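Local coordinates for ARO (armadillo repeats only protein) (PDB 5EWP) that probably binds partner proteins through its armadillo repeats in the translocation and attachment of rhoptries to the apical pole of the malaria parasite, at residues R153-L167 against D203-F215. Numbering follows the deposited sequence.
Sequences RNIFVLDKKYKKEFL and DFILNDGDEIPEF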
# COMPACT_ATOMS: atom_id res chain seq x y z
N ARG A 153 -5.10 2.67 -4.91
CA ARG A 153 -5.78 3.89 -5.35
C ARG A 153 -4.82 4.81 -6.09
O ARG A 153 -5.18 5.38 -7.13
CB ARG A 153 -6.42 4.62 -4.17
CG ARG A 153 -7.04 5.99 -4.52
CD ARG A 153 -6.06 7.12 -4.27
NE ARG A 153 -6.58 8.41 -4.73
CZ ARG A 153 -5.82 9.47 -4.96
NH1 ARG A 153 -4.51 9.39 -4.79
NH2 ARG A 153 -6.37 10.61 -5.37
N ASN A 154 -3.62 4.96 -5.55
CA ASN A 154 -2.64 5.85 -6.19
C ASN A 154 -2.33 5.39 -7.60
O ASN A 154 -2.08 6.21 -8.50
CB ASN A 154 -1.36 5.95 -5.34
CG ASN A 154 -1.57 6.76 -4.05
OD1 ASN A 154 -2.58 7.45 -3.90
ND2 ASN A 154 -0.62 6.69 -3.13
N ILE A 155 -2.36 4.08 -7.80
CA ILE A 155 -2.20 3.51 -9.14
C ILE A 155 -3.46 3.67 -9.99
O ILE A 155 -3.36 4.20 -11.11
CB ILE A 155 -1.83 2.00 -9.06
CG1 ILE A 155 -0.43 1.85 -8.46
CG2 ILE A 155 -1.87 1.35 -10.44
CD1 ILE A 155 -0.15 0.43 -7.90
N PHE A 156 -4.63 3.24 -9.51
CA PHE A 156 -5.74 3.12 -10.47
C PHE A 156 -6.35 4.47 -10.86
O PHE A 156 -7.01 4.54 -11.89
CB PHE A 156 -6.85 2.13 -10.00
CG PHE A 156 -7.64 2.52 -8.74
CD1 PHE A 156 -8.37 3.70 -8.66
CD2 PHE A 156 -7.74 1.61 -7.69
CE1 PHE A 156 -9.12 3.99 -7.52
CE2 PHE A 156 -8.49 1.90 -6.57
CZ PHE A 156 -9.18 3.08 -6.47
N VAL A 157 -6.12 5.53 -10.10
CA VAL A 157 -6.70 6.82 -10.51
C VAL A 157 -6.08 7.37 -11.79
O VAL A 157 -6.66 8.24 -12.44
CB VAL A 157 -6.59 7.89 -9.42
CG1 VAL A 157 -7.39 7.50 -8.19
CG2 VAL A 157 -5.14 8.16 -9.06
N LEU A 158 -4.93 6.83 -12.19
CA LEU A 158 -4.19 7.39 -13.32
C LEU A 158 -4.72 6.97 -14.70
O LEU A 158 -4.49 7.67 -15.69
CB LEU A 158 -2.72 6.99 -13.20
CG LEU A 158 -1.98 7.60 -12.00
CD1 LEU A 158 -0.55 7.08 -12.01
CD2 LEU A 158 -2.00 9.12 -12.05
N ASP A 159 -5.46 5.87 -14.76
CA ASP A 159 -5.86 5.32 -16.06
C ASP A 159 -7.11 4.44 -15.94
O ASP A 159 -7.21 3.59 -15.06
CB ASP A 159 -4.69 4.52 -16.64
CG ASP A 159 -4.84 4.22 -18.11
OD1 ASP A 159 -5.92 3.79 -18.57
OD2 ASP A 159 -3.83 4.40 -18.83
N LYS A 160 -8.06 4.65 -16.84
CA LYS A 160 -9.27 3.83 -16.85
C LYS A 160 -8.96 2.34 -16.97
O LYS A 160 -9.66 1.50 -16.39
CB LYS A 160 -10.20 4.27 -17.98
CG LYS A 160 -11.49 3.48 -18.01
CD LYS A 160 -12.41 3.94 -19.13
CE LYS A 160 -13.69 3.12 -19.12
NZ LYS A 160 -14.71 3.63 -20.08
N LYS A 161 -7.92 2.00 -17.74
CA LYS A 161 -7.54 0.60 -17.88
C LYS A 161 -7.05 0.01 -16.56
O LYS A 161 -7.24 -1.18 -16.30
CB LYS A 161 -6.46 0.42 -18.95
CG LYS A 161 -6.97 0.71 -20.36
CD LYS A 161 -5.83 0.68 -21.36
CE LYS A 161 -6.34 0.42 -22.77
NZ LYS A 161 -6.91 -0.96 -22.88
N TYR A 162 -6.45 0.85 -15.72
CA TYR A 162 -5.96 0.37 -14.42
C TYR A 162 -7.15 0.06 -13.51
O TYR A 162 -7.15 -0.93 -12.78
CB TYR A 162 -5.04 1.39 -13.74
CG TYR A 162 -3.78 1.73 -14.50
CD1 TYR A 162 -3.43 1.07 -15.68
CD2 TYR A 162 -2.92 2.72 -14.02
CE1 TYR A 162 -2.26 1.42 -16.39
CE2 TYR A 162 -1.76 3.06 -14.70
CZ TYR A 162 -1.43 2.41 -15.87
OH TYR A 162 -0.27 2.78 -16.52
N LYS A 163 -8.17 0.92 -13.57
CA LYS A 163 -9.41 0.70 -12.82
C LYS A 163 -10.11 -0.57 -13.28
O LYS A 163 -10.62 -1.33 -12.45
CB LYS A 163 -10.35 1.90 -12.97
CG LYS A 163 -9.88 3.15 -12.24
CD LYS A 163 -10.81 4.31 -12.50
CE LYS A 163 -10.43 5.54 -11.70
NZ LYS A 163 -11.41 6.64 -11.97
N LYS A 164 -10.16 -0.79 -14.59
CA LYS A 164 -10.74 -2.02 -15.14
C LYS A 164 -10.04 -3.27 -14.61
O LYS A 164 -10.70 -4.25 -14.24
CB LYS A 164 -10.68 -2.02 -16.67
CG LYS A 164 -11.90 -1.39 -17.32
CD LYS A 164 -11.64 -1.10 -18.80
CE LYS A 164 -12.84 -0.41 -19.43
NZ LYS A 164 -12.75 -0.39 -20.91
N GLU A 165 -8.71 -3.23 -14.58
CA GLU A 165 -7.92 -4.35 -14.10
C GLU A 165 -8.15 -4.55 -12.60
O GLU A 165 -8.33 -5.68 -12.13
CB GLU A 165 -6.44 -4.12 -14.43
CG GLU A 165 -5.46 -5.14 -13.85
CD GLU A 165 -5.47 -6.49 -14.56
OE1 GLU A 165 -6.34 -6.73 -15.43
OE2 GLU A 165 -4.59 -7.33 -14.26
N PHE A 166 -8.16 -3.44 -11.85
CA PHE A 166 -8.44 -3.48 -10.42
C PHE A 166 -9.79 -4.18 -10.15
O PHE A 166 -9.89 -5.07 -9.29
CB PHE A 166 -8.43 -2.06 -9.86
CG PHE A 166 -8.69 -1.96 -8.37
CD1 PHE A 166 -7.71 -2.32 -7.44
CD2 PHE A 166 -9.91 -1.49 -7.90
CE1 PHE A 166 -7.96 -2.22 -6.07
CE2 PHE A 166 -10.16 -1.38 -6.54
CZ PHE A 166 -9.18 -1.75 -5.62
N LEU A 167 -10.80 -3.80 -10.91
CA LEU A 167 -12.13 -4.40 -10.78
C LEU A 167 -12.12 -5.89 -11.12
O LEU A 167 -12.70 -6.71 -10.40
CB LEU A 167 -13.12 -3.64 -11.68
CG LEU A 167 -14.56 -4.13 -11.77
CD1 LEU A 167 -15.21 -4.11 -10.41
CD2 LEU A 167 -15.32 -3.27 -12.77
N ASP A 203 -12.87 7.84 -5.77
CA ASP A 203 -11.82 8.04 -6.76
C ASP A 203 -11.87 7.00 -7.87
O ASP A 203 -11.44 7.27 -9.00
CB ASP A 203 -10.44 8.03 -6.09
CG ASP A 203 -10.21 9.27 -5.25
OD1 ASP A 203 -11.04 10.21 -5.34
OD2 ASP A 203 -9.20 9.34 -4.51
N PHE A 204 -12.38 5.83 -7.55
CA PHE A 204 -12.62 4.78 -8.54
C PHE A 204 -13.77 5.19 -9.47
O PHE A 204 -13.67 5.04 -10.68
CB PHE A 204 -12.96 3.46 -7.84
CG PHE A 204 -13.16 2.31 -8.79
CD1 PHE A 204 -12.07 1.63 -9.31
CD2 PHE A 204 -14.43 1.89 -9.14
CE1 PHE A 204 -12.24 0.56 -10.19
CE2 PHE A 204 -14.62 0.82 -9.99
CZ PHE A 204 -13.53 0.15 -10.53
N ILE A 205 -14.85 5.67 -8.88
CA ILE A 205 -16.06 5.98 -9.65
C ILE A 205 -15.83 7.18 -10.56
O ILE A 205 -16.33 7.21 -11.68
CB ILE A 205 -17.26 6.26 -8.72
CG1 ILE A 205 -17.67 4.99 -7.97
CG2 ILE A 205 -18.46 6.83 -9.50
CD1 ILE A 205 -18.51 5.25 -6.74
N LEU A 206 -15.07 8.16 -10.07
CA LEU A 206 -14.91 9.43 -10.77
C LEU A 206 -13.66 9.50 -11.63
O LEU A 206 -12.59 9.02 -11.24
CB LEU A 206 -14.89 10.58 -9.77
CG LEU A 206 -16.12 10.65 -8.86
CD1 LEU A 206 -15.92 11.67 -7.75
CD2 LEU A 206 -17.37 10.97 -9.69
N ASN A 207 -13.80 10.11 -12.81
CA ASN A 207 -12.66 10.51 -13.62
C ASN A 207 -12.66 12.03 -13.64
O ASN A 207 -13.48 12.64 -14.33
CB ASN A 207 -12.75 9.94 -15.03
CG ASN A 207 -11.60 10.39 -15.91
OD1 ASN A 207 -10.68 11.07 -15.45
ND2 ASN A 207 -11.66 10.05 -17.19
N ASP A 208 -11.76 12.62 -12.86
CA ASP A 208 -11.69 14.07 -12.68
C ASP A 208 -13.06 14.70 -12.45
O ASP A 208 -13.43 15.63 -13.15
CB ASP A 208 -11.00 14.73 -13.89
N GLY A 209 -13.79 14.19 -11.46
CA GLY A 209 -15.07 14.76 -11.08
C GLY A 209 -16.25 14.19 -11.84
O GLY A 209 -17.40 14.28 -11.39
N ASP A 210 -15.98 13.59 -13.00
CA ASP A 210 -17.04 13.03 -13.83
C ASP A 210 -17.28 11.58 -13.44
O ASP A 210 -16.35 10.78 -13.34
CB ASP A 210 -16.68 13.12 -15.32
N GLU A 211 -18.55 11.27 -13.23
CA GLU A 211 -18.98 9.93 -12.88
C GLU A 211 -18.78 8.99 -14.07
O GLU A 211 -19.21 9.29 -15.19
CB GLU A 211 -20.44 9.96 -12.47
CG GLU A 211 -20.77 9.19 -11.23
CD GLU A 211 -22.21 9.38 -10.85
OE1 GLU A 211 -23.08 9.11 -11.71
OE2 GLU A 211 -22.48 9.79 -9.70
N ILE A 212 -18.13 7.86 -13.84
CA ILE A 212 -18.00 6.84 -14.88
C ILE A 212 -19.05 5.74 -14.66
O ILE A 212 -18.98 5.01 -13.68
CB ILE A 212 -16.59 6.22 -14.89
CG1 ILE A 212 -15.54 7.33 -14.92
CG2 ILE A 212 -16.43 5.27 -16.07
CD1 ILE A 212 -15.64 8.22 -16.15
N PRO A 213 -20.04 5.65 -15.57
CA PRO A 213 -21.18 4.75 -15.40
C PRO A 213 -20.81 3.30 -15.10
O PRO A 213 -21.39 2.72 -14.19
CB PRO A 213 -21.91 4.85 -16.75
CG PRO A 213 -21.60 6.23 -17.22
CD PRO A 213 -20.17 6.48 -16.78
N GLU A 214 -19.87 2.73 -15.86
CA GLU A 214 -19.40 1.37 -15.63
C GLU A 214 -18.95 1.13 -14.19
O GLU A 214 -19.25 0.09 -13.59
CB GLU A 214 -18.24 1.02 -16.56
CG GLU A 214 -17.79 -0.43 -16.44
CD GLU A 214 -16.61 -0.76 -17.33
OE1 GLU A 214 -16.29 0.05 -18.23
OE2 GLU A 214 -16.00 -1.84 -17.13
N PHE A 215 -18.19 2.09 -13.66
CA PHE A 215 -17.58 1.95 -12.34
C PHE A 215 -18.60 2.30 -11.26
O PHE A 215 -18.57 1.75 -10.17
CB PHE A 215 -16.33 2.83 -12.23
CG PHE A 215 -15.25 2.47 -13.22
CD1 PHE A 215 -15.14 1.18 -13.71
CD2 PHE A 215 -14.35 3.43 -13.66
CE1 PHE A 215 -14.15 0.84 -14.63
CE2 PHE A 215 -13.37 3.11 -14.58
CZ PHE A 215 -13.27 1.82 -15.07
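Lys163 lays its chain against Phe204 and Phe215 and ends on the carbonyls where helix 192-205 gives way to the strand at 206-207. Its CG lies anti to the carbonyl carbon (chi1 -70°) and the chain beyond runs fully extended, sliding past the Phe204 ring in the opposite direction. Lys163 NZ donates to three backbone carbonyls, Leu206 O at 2.8 Å, Asp203 O at 3.0 Å and Phe204 O at 3.1 Å. It lies in the carbonyl plane of Asp203 but well above those of Phe204 and Leu206. Two of the acceptors belong to the last turn of helix 192-205 and the third lies just past it; the negative end of the helix dipole would probably help to keep the lysine charged despite its burial. The aliphatic part of the same chain is touched by two rings, which meet it from directions roughly at right angles: Phe215 CE2 is 3.5 Å from Lys163 CD, while Phe204 CE1 sits 3.6 Å from Lys163 CB.

Phe204 is a knob in a hole formed by Phe156, Lys163, Phe166 and Leu167, its edge turned to the face of Phe156 in a T-shaped stack with planes at 87°. Such helix-on-helix packing is what builds an armadillo superhelix; here helices 142-156 and 160-168 meet helices 192-205 and 213-220, and Ile172 of helix 171-177 also touches Phe204. The Phe156 ring is itself sandwiched, with Arg153 CA over its opposite face.

Alongside Val157, Arg153 NE forms a salt bridge with Asp203 OD2 (2.8 Å), reaching OD2 on the anti side but tilted out of the carboxylate plane. NH2 adds a weak bond to the same oxygen. Meanwhile NH1 donates to Asn154 OD1 in the guanidinium plane, which probably helps to fix the rotation of the guanidinium. Near Phe215, Lys160 and Lys164 bring their ammonium groups near the Glu214 carboxylate, though beyond salt-bridge distance.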